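Local structure of fructosyl amine:oxygen oxidoreductase (Neosartorya fumigata, 4WCT) at residues A45-P59 with L195-V208. The protein probably uses its bound FAD to oxidise fructosyl amines (Amadori products) with molecular oxygen, releasing the amine and so deglycating its substrates. Sequence-based numbering, arbitrary orientation.
With FAD (flavin-adenine dinucleotide), chain C.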
loop_
_atom_site.group_PDB
_atom_site.type_symbol
_atom_site.label_atom_id
_atom_site.label_comp_id
_atom_site.label_asym_id
_atom_site.label_seq_id
_atom_site.Cartn_x
_atom_site.Cartn_y
_atom_site.Cartn_z
ATOM N N ALA A 45 -17.113 11.335 -8.504
ATOM C CA ALA A 45 -17.695 11.562 -9.840
ATOM C C ALA A 45 -18.901 10.681 -10.123
ATOM O O ALA A 45 -19.948 11.153 -10.622
ATOM C CB ALA A 45 -16.655 11.409 -10.922
ATOM N N ARG A 46 -18.803 9.409 -9.786
ATOM C CA ARG A 46 -19.919 8.489 -9.999
ATOM C C ARG A 46 -21.132 8.877 -9.166
ATOM O O ARG A 46 -22.262 8.604 -9.573
ATOM C CB ARG A 46 -19.516 7.050 -9.678
ATOM C CG ARG A 46 -18.575 6.466 -10.718
ATOM C CD ARG A 46 -18.123 5.069 -10.331
ATOM N NE ARG A 46 -17.450 4.385 -11.416
ATOM C CZ ARG A 46 -16.804 3.237 -11.259
ATOM N NH1 ARG A 46 -16.739 2.688 -10.060
ATOM N NH2 ARG A 46 -16.226 2.648 -12.297
ATOM N N ARG A 47 -20.903 9.442 -7.988
ATOM C CA ARG A 47 -21.978 9.864 -7.100
ATOM C C ARG A 47 -22.583 11.207 -7.508
ATOM O O ARG A 47 -23.512 11.680 -6.843
ATOM C CB ARG A 47 -21.486 9.936 -5.654
ATOM C CG ARG A 47 -21.322 8.557 -5.050
ATOM C CD ARG A 47 -20.805 8.592 -3.629
ATOM N NE ARG A 47 -20.394 7.266 -3.246
ATOM C CZ ARG A 47 -20.424 6.794 -2.000
ATOM N NH1 ARG A 47 -20.783 7.566 -0.974
ATOM N NH2 ARG A 47 -19.957 5.577 -1.769
ATOM N N GLY A 48 -22.017 11.834 -8.526
ATOM C CA GLY A 48 -22.587 13.052 -9.117
ATOM C C GLY A 48 -22.028 14.355 -8.559
ATOM O O GLY A 48 -22.664 15.423 -8.676
ATOM N N TYR A 49 -20.895 14.277 -7.855
ATOM C CA TYR A 49 -20.212 15.470 -7.408
ATOM C C TYR A 49 -19.542 16.137 -8.578
ATOM O O TYR A 49 -18.660 15.560 -9.215
ATOM C CB TYR A 49 -19.182 15.167 -6.309
ATOM C CG TYR A 49 -19.774 14.773 -4.989
ATOM C CD1 TYR A 49 -20.193 13.480 -4.747
ATOM C CD2 TYR A 49 -19.995 15.717 -3.999
ATOM C CE1 TYR A 49 -20.680 13.108 -3.511
ATOM C CE2 TYR A 49 -20.487 15.355 -2.776
ATOM C CZ TYR A 49 -20.885 14.072 -2.553
ATOM O OH TYR A 49 -21.440 13.768 -1.344
ATOM N N LYS A 50 -20.000 17.342 -8.906
ATOM C CA LYS A 50 -19.660 18.004 -10.148
ATOM C C LYS A 50 -18.436 18.887 -10.054
ATOM O O LYS A 50 -17.881 19.266 -11.071
ATOM C CB LYS A 50 -20.833 18.891 -10.602
ATOM C CG LYS A 50 -22.083 18.118 -10.973
ATOM C CD LYS A 50 -21.831 17.177 -12.135
ATOM C CE LYS A 50 -23.141 16.784 -12.812
ATOM N NZ LYS A 50 -22.900 16.240 -14.178
ATOM N N ASP A 51 -17.972 19.157 -8.835
ATOM C CA ASP A 51 -16.895 20.131 -8.623
ATOM C C ASP A 51 -15.803 19.552 -7.748
ATOM O O ASP A 51 -15.778 19.758 -6.530
ATOM C CB ASP A 51 -17.468 21.392 -7.989
ATOM C CG ASP A 51 -16.448 22.519 -7.897
ATOM O OD1 ASP A 51 -15.282 22.338 -8.303
ATOM O OD2 ASP A 51 -16.830 23.606 -7.443
ATOM N N VAL A 52 -15.008 18.686 -8.364
ATOM C CA VAL A 52 -13.926 18.008 -7.630
ATOM C C VAL A 52 -12.606 18.362 -8.298
ATOM O O VAL A 52 -12.452 18.225 -9.513
ATOM C CB VAL A 52 -14.158 16.489 -7.641
ATOM C CG1 VAL A 52 -13.039 15.779 -6.894
ATOM C CG2 VAL A 52 -15.510 16.132 -7.061
ATOM N N THR A 53 -11.612 18.739 -7.485
ATOM C CA THR A 53 -10.285 19.075 -7.954
ATOM C C THR A 53 -9.279 18.253 -7.142
ATOM O O THR A 53 -9.374 18.238 -5.931
ATOM C CB THR A 53 -9.974 20.561 -7.719
ATOM O OG1 THR A 53 -10.932 21.344 -8.443
ATOM C CG2 THR A 53 -8.557 20.896 -8.200
ATOM N N VAL A 54 -8.386 17.559 -7.850
ATOM C CA VAL A 54 -7.366 16.724 -7.252
ATOM C C VAL A 54 -6.000 17.343 -7.465
ATOM O O VAL A 54 -5.668 17.720 -8.582
ATOM C CB VAL A 54 -7.365 15.312 -7.848
ATOM C CG1 VAL A 54 -6.406 14.409 -7.058
ATOM C CG2 VAL A 54 -8.760 14.722 -7.848
ATOM N N LEU A 55 -5.252 17.527 -6.380
ATOM C CA LEU A 55 -3.938 18.161 -6.441
ATOM C C LEU A 55 -2.832 17.130 -6.173
ATOM O O LEU A 55 -2.931 16.385 -5.210
ATOM C CB LEU A 55 -3.819 19.236 -5.380
ATOM C CG LEU A 55 -4.864 20.364 -5.403
ATOM C CD1 LEU A 55 -4.770 21.242 -4.166
ATOM C CD2 LEU A 55 -4.639 21.163 -6.675
ATOM N N ASP A 56 -1.792 17.126 -6.987
ATOM C CA ASP A 56 -0.612 16.257 -6.721
ATOM C C ASP A 56 0.623 16.932 -7.257
ATOM O O ASP A 56 0.590 17.484 -8.355
ATOM C CB ASP A 56 -0.809 14.889 -7.432
ATOM C CG ASP A 56 0.025 13.755 -6.813
ATOM O OD1 ASP A 56 1.261 13.813 -6.884
ATOM O OD2 ASP A 56 -0.581 12.761 -6.357
ATOM N N PRO A 57 1.765 16.731 -6.607
ATOM C CA PRO A 57 2.992 17.287 -7.160
ATOM C C PRO A 57 3.463 16.615 -8.437
ATOM O O PRO A 57 4.347 17.147 -9.127
ATOM C CB PRO A 57 4.026 17.048 -6.031
ATOM C CG PRO A 57 3.419 15.971 -5.188
ATOM C CD PRO A 57 1.962 16.277 -5.217
ATOM N N HIS A 58 2.914 15.443 -8.738
ATOM C CA HIS A 58 3.332 14.697 -9.901
ATOM C C HIS A 58 2.123 14.290 -10.725
ATOM O O HIS A 58 1.098 13.905 -10.184
ATOM C CB HIS A 58 4.062 13.407 -9.467
ATOM C CG HIS A 58 5.221 13.656 -8.562
ATOM N ND1 HIS A 58 6.440 14.080 -9.028
ATOM C CD2 HIS A 58 5.386 13.412 -7.240
ATOM C CE1 HIS A 58 7.279 14.206 -8.009
ATOM N NE2 HIS A 58 6.647 13.856 -6.906
ATOM N N PRO A 59 2.311 14.192 -12.030
ATOM C CA PRO A 59 1.275 13.596 -12.861
ATOM C C PRO A 59 1.092 12.114 -12.623
ATOM O O PRO A 59 2.026 11.451 -12.164
ATOM C CB PRO A 59 1.762 13.837 -14.298
ATOM C CG PRO A 59 3.175 14.241 -14.200
ATOM C CD PRO A 59 3.499 14.607 -12.789
ATOM N N LEU A 195 -15.221 11.615 -16.551
ATOM C CA LEU A 195 -16.464 11.958 -15.898
ATOM C C LEU A 195 -16.490 13.372 -15.347
ATOM O O LEU A 195 -17.459 13.772 -14.707
ATOM C CB LEU A 195 -16.780 10.961 -14.792
ATOM C CG LEU A 195 -17.016 9.540 -15.254
ATOM C CD1 LEU A 195 -17.294 8.615 -14.082
ATOM C CD2 LEU A 195 -18.191 9.470 -16.224
ATOM N N GLY A 196 -15.356 14.056 -15.449
ATOM C CA GLY A 196 -15.306 15.517 -15.233
ATOM C C GLY A 196 -14.502 16.033 -14.055
ATOM O O GLY A 196 -14.492 17.259 -13.775
ATOM N N VAL A 197 -13.792 15.140 -13.365
ATOM C CA VAL A 197 -12.914 15.594 -12.262
ATOM C C VAL A 197 -11.758 16.360 -12.858
ATOM O O VAL A 197 -11.219 15.982 -13.889
ATOM C CB VAL A 197 -12.408 14.373 -11.448
ATOM C CG1 VAL A 197 -11.381 14.810 -10.397
ATOM C CG2 VAL A 197 -13.624 13.670 -10.853
ATOM N N ARG A 198 -11.338 17.424 -12.165
ATOM C CA ARG A 198 -10.224 18.233 -12.582
ATOM C C ARG A 198 -8.964 17.863 -11.782
ATOM O O ARG A 198 -9.037 17.656 -10.590
ATOM C CB ARG A 198 -10.542 19.706 -12.353
ATOM C CG ARG A 198 -9.342 20.611 -12.564
ATOM C CD ARG A 198 -9.728 22.023 -13.008
ATOM N NE ARG A 198 -8.807 23.041 -12.488
ATOM C CZ ARG A 198 -8.981 23.680 -11.329
ATOM N NH1 ARG A 198 -10.026 23.382 -10.548
ATOM N NH2 ARG A 198 -8.114 24.612 -10.948
ATOM N N PHE A 199 -7.908 17.563 -12.505
ATOM C CA PHE A 199 -6.622 17.156 -11.917
ATOM C C PHE A 199 -5.601 18.246 -12.178
ATOM O O PHE A 199 -5.408 18.671 -13.319
ATOM C CB PHE A 199 -6.153 15.821 -12.532
ATOM C CG PHE A 199 -6.893 14.623 -12.016
ATOM C CD1 PHE A 199 -8.055 14.191 -12.640
ATOM C CD2 PHE A 199 -6.378 13.857 -10.992
ATOM C CE1 PHE A 199 -8.764 13.124 -12.140
ATOM C CE2 PHE A 199 -7.036 12.729 -10.548
ATOM C CZ PHE A 199 -8.217 12.343 -11.143
ATOM N N VAL A 200 -5.021 18.766 -11.101
ATOM C CA VAL A 200 -3.903 19.708 -11.178
ATOM C C VAL A 200 -2.642 19.046 -10.614
ATOM O O VAL A 200 -2.531 18.835 -9.390
ATOM C CB VAL A 200 -4.226 20.953 -10.354
ATOM C CG1 VAL A 200 -3.050 21.936 -10.364
ATOM C CG2 VAL A 200 -5.504 21.595 -10.860
ATOM N N THR A 201 -1.820 18.542 -11.521
ATOM C CA THR A 201 -0.775 17.581 -11.181
ATOM C C THR A 201 0.534 18.001 -11.834
ATOM O O THR A 201 0.680 17.928 -13.040
ATOM C CB THR A 201 -1.145 16.137 -11.629
ATOM O OG1 THR A 201 -1.279 16.080 -13.060
ATOM C CG2 THR A 201 -2.408 15.669 -10.978
ATOM N N GLY A 202 1.546 18.221 -11.018
ATOM C CA GLY A 202 2.754 18.848 -11.457
ATOM C C GLY A 202 3.228 19.750 -10.338
ATOM O O GLY A 202 2.470 20.021 -9.384
ATOM N N SER A 203 4.519 20.030 -10.338
ATOM C CA SER A 203 5.077 20.931 -9.324
ATOM C C SER A 203 5.520 22.205 -10.029
ATOM O O SER A 203 6.148 22.129 -11.072
ATOM C CB SER A 203 6.242 20.265 -8.611
ATOM O OG SER A 203 5.776 19.138 -7.867
ATOM N N PRO A 204 5.268 23.374 -9.433
ATOM C CA PRO A 204 4.747 23.613 -8.121
ATOM C C PRO A 204 3.241 23.599 -8.004
ATOM O O PRO A 204 2.715 23.658 -6.890
ATOM C CB PRO A 204 5.268 25.008 -7.788
ATOM C CG PRO A 204 5.373 25.687 -9.112
ATOM C CD PRO A 204 5.840 24.607 -10.031
ATOM N N GLU A 205 2.535 23.516 -9.126
ATOM C CA GLU A 205 1.110 23.858 -9.123
ATOM C C GLU A 205 0.208 22.910 -8.341
ATOM O O GLU A 205 -0.822 23.319 -7.857
ATOM C CB GLU A 205 0.593 24.067 -10.559
ATOM C CG GLU A 205 0.651 22.826 -11.438
ATOM C CD GLU A 205 1.987 22.653 -12.172
ATOM O OE1 GLU A 205 2.958 23.408 -11.894
ATOM O OE2 GLU A 205 2.042 21.777 -13.072
ATOM N N GLY A 206 0.610 21.636 -8.215
ATOM C CA GLY A 206 -0.158 20.661 -7.446
ATOM C C GLY A 206 0.543 20.211 -6.195
ATOM O O GLY A 206 0.081 19.301 -5.524
ATOM N N ASN A 207 1.671 20.841 -5.885
ATOM C CA ASN A 207 2.435 20.473 -4.695
ATOM C C ASN A 207 1.895 21.217 -3.482
ATOM O O ASN A 207 2.224 22.389 -3.255
ATOM C CB ASN A 207 3.896 20.802 -4.926
ATOM C CG ASN A 207 4.771 20.367 -3.783
ATOM O OD1 ASN A 207 4.370 19.532 -2.951
ATOM N ND2 ASN A 207 6.003 20.872 -3.762
ATOM N N VAL A 208 1.073 20.540 -2.695
ATOM C CA VAL A 208 0.453 21.201 -1.529
ATOM C C VAL A 208 1.466 21.334 -0.399
ATOM O O VAL A 208 2.153 20.350 -0.051
ATOM C CB VAL A 208 -0.770 20.423 -1.022
ATOM C CG1 VAL A 208 -1.333 21.010 0.250
ATOM C CG2 VAL A 208 -1.847 20.386 -2.090
HETATM P PA FAD C . -0.005 6.568 -2.492
HETATM O O1A FAD C . -0.495 5.528 -3.458
HETATM O O2A FAD C . 1.438 6.625 -2.099
HETATM O O5B FAD C . -0.439 7.955 -3.089
HETATM C C5B FAD C . -0.108 9.166 -2.393
HETATM C C4B FAD C . -0.147 10.308 -3.403
HETATM O O4B FAD C . -0.037 11.582 -2.689
HETATM C C3B FAD C . 0.979 10.274 -4.432
HETATM O O3B FAD C . 0.484 10.291 -5.781
HETATM C C2B FAD C . 1.792 11.534 -4.122
HETATM O O2B FAD C . 2.479 12.110 -5.230
HETATM C C1B FAD C . 0.737 12.443 -3.487
HETATM N N9A FAD C . 1.348 13.481 -2.628
HETATM C C8A FAD C . 2.427 13.366 -1.833
HETATM N N7A FAD C . 2.719 14.553 -1.254
HETATM C C5A FAD C . 1.736 15.408 -1.637
HETATM C C6A FAD C . 1.476 16.828 -1.440
HETATM N N6A FAD C . 2.276 17.569 -0.654
HETATM N N1A FAD C . 0.423 17.356 -2.099
HETATM C C2A FAD C . -0.407 16.643 -2.871
HETATM N N3A FAD C . -0.199 15.340 -3.126
HETATM C C4A FAD C . 0.848 14.708 -2.540
HETATM N N1 FAD C . -0.652 -2.993 -0.363
HETATM C C2 FAD C . -1.419 -4.082 -0.723
HETATM O O2 FAD C . -2.639 -3.977 -0.607
HETATM N N3 FAD C . -0.877 -5.164 -1.286
HETATM C C4 FAD C . 0.460 -5.316 -1.400
HETATM O O4 FAD C . 1.016 -6.327 -1.911
HETATM C C4X FAD C . 1.331 -4.220 -1.015
HETATM N N5 FAD C . 2.681 -4.323 -1.136
HETATM C C5X FAD C . 3.435 -3.189 -0.998
HETATM C C6 FAD C . 4.785 -3.182 -1.336
HETATM C C7 FAD C . 5.554 -2.060 -1.091
HETATM C C7M FAD C . 6.975 -2.054 -1.528
HETATM C C8 FAD C . 4.919 -0.858 -0.536
HETATM C C8M FAD C . 5.678 0.394 -0.293
HETATM C C9 FAD C . 3.568 -0.819 -0.297
HETATM C C9A FAD C . 2.807 -1.959 -0.455
HETATM N N10 FAD C . 1.450 -1.952 -0.121
HETATM C C10 FAD C . 0.673 -3.052 -0.490
HETATM C "C1'" FAD C . 0.745 -0.831 0.484
HETATM C "C2'" FAD C . 0.047 0.054 -0.536
HETATM O "O2'" FAD C . 0.987 0.320 -1.568
HETATM C "C3'" FAD C . -0.387 1.351 0.159
HETATM O "O3'" FAD C . -1.051 1.045 1.395
HETATM C "C4'" FAD C . -1.297 2.198 -0.735
HETATM O "O4'" FAD C . -0.761 2.240 -2.057
HETATM C "C5'" FAD C . -1.332 3.608 -0.162
HETATM O "O5'" FAD C . -2.214 4.400 -0.957
HETATM P P FAD C . -2.271 5.990 -0.728
HETATM O O1P FAD C . -3.245 6.558 -1.735
HETATM O O2P FAD C . -2.468 6.212 0.752
HETATM O O3P FAD C . -0.786 6.464 -1.110
HETATM O O HOH W 1 -18.098 15.215 -12.553
HETATM O O HOH W 2 -15.409 18.166 -11.228
#
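V54 and F199 pair across two parallel strands, 52-56 and 198-201, with one valine methyl over a face of the phenylalanine ring, toward its rim: V54 CG2 sits 4.1 Å from the F199 ring centroid, a CH-pi contact. The same methyl reaches V197 CG1 at 3.7 Å, and V197 CG2 goes on to meet A45 CB, tying the end of helix 35-46 to this face. On the reverse face L55 CD2 packs against V200 CB, while L55 CD1 meets V208 CG2 at 3.7 Å. Five backbone hydrogen bonds zip the strands together, from R198 N to V52 O at one end to G202 N to D56 O at the other. Strand 198-201 is an edge strand, within this chain, of the Rossmann-type FAD-binding sheet, next to 52-56, which in turn borders strand 28-31. At the C-terminal end of 52-56, D56 has CG anti to its own N (chi1 -158°), and its carboxylate grips the adenosine ribose: OD1 accepts from FAD O2B at 2.7 Å and OD2 from FAD O3B at 2.8 Å. H58 N, closing an Asx turn, also donates to D56 OD1, and A33 N donates to OD2, fixing the carboxylate's rotation. S203 OG binds P57 O on an in-plane lone pair (2.8 Å), joining the two loops beyond the strands. V208 O accepts from adenine N6A at 2.8 Å.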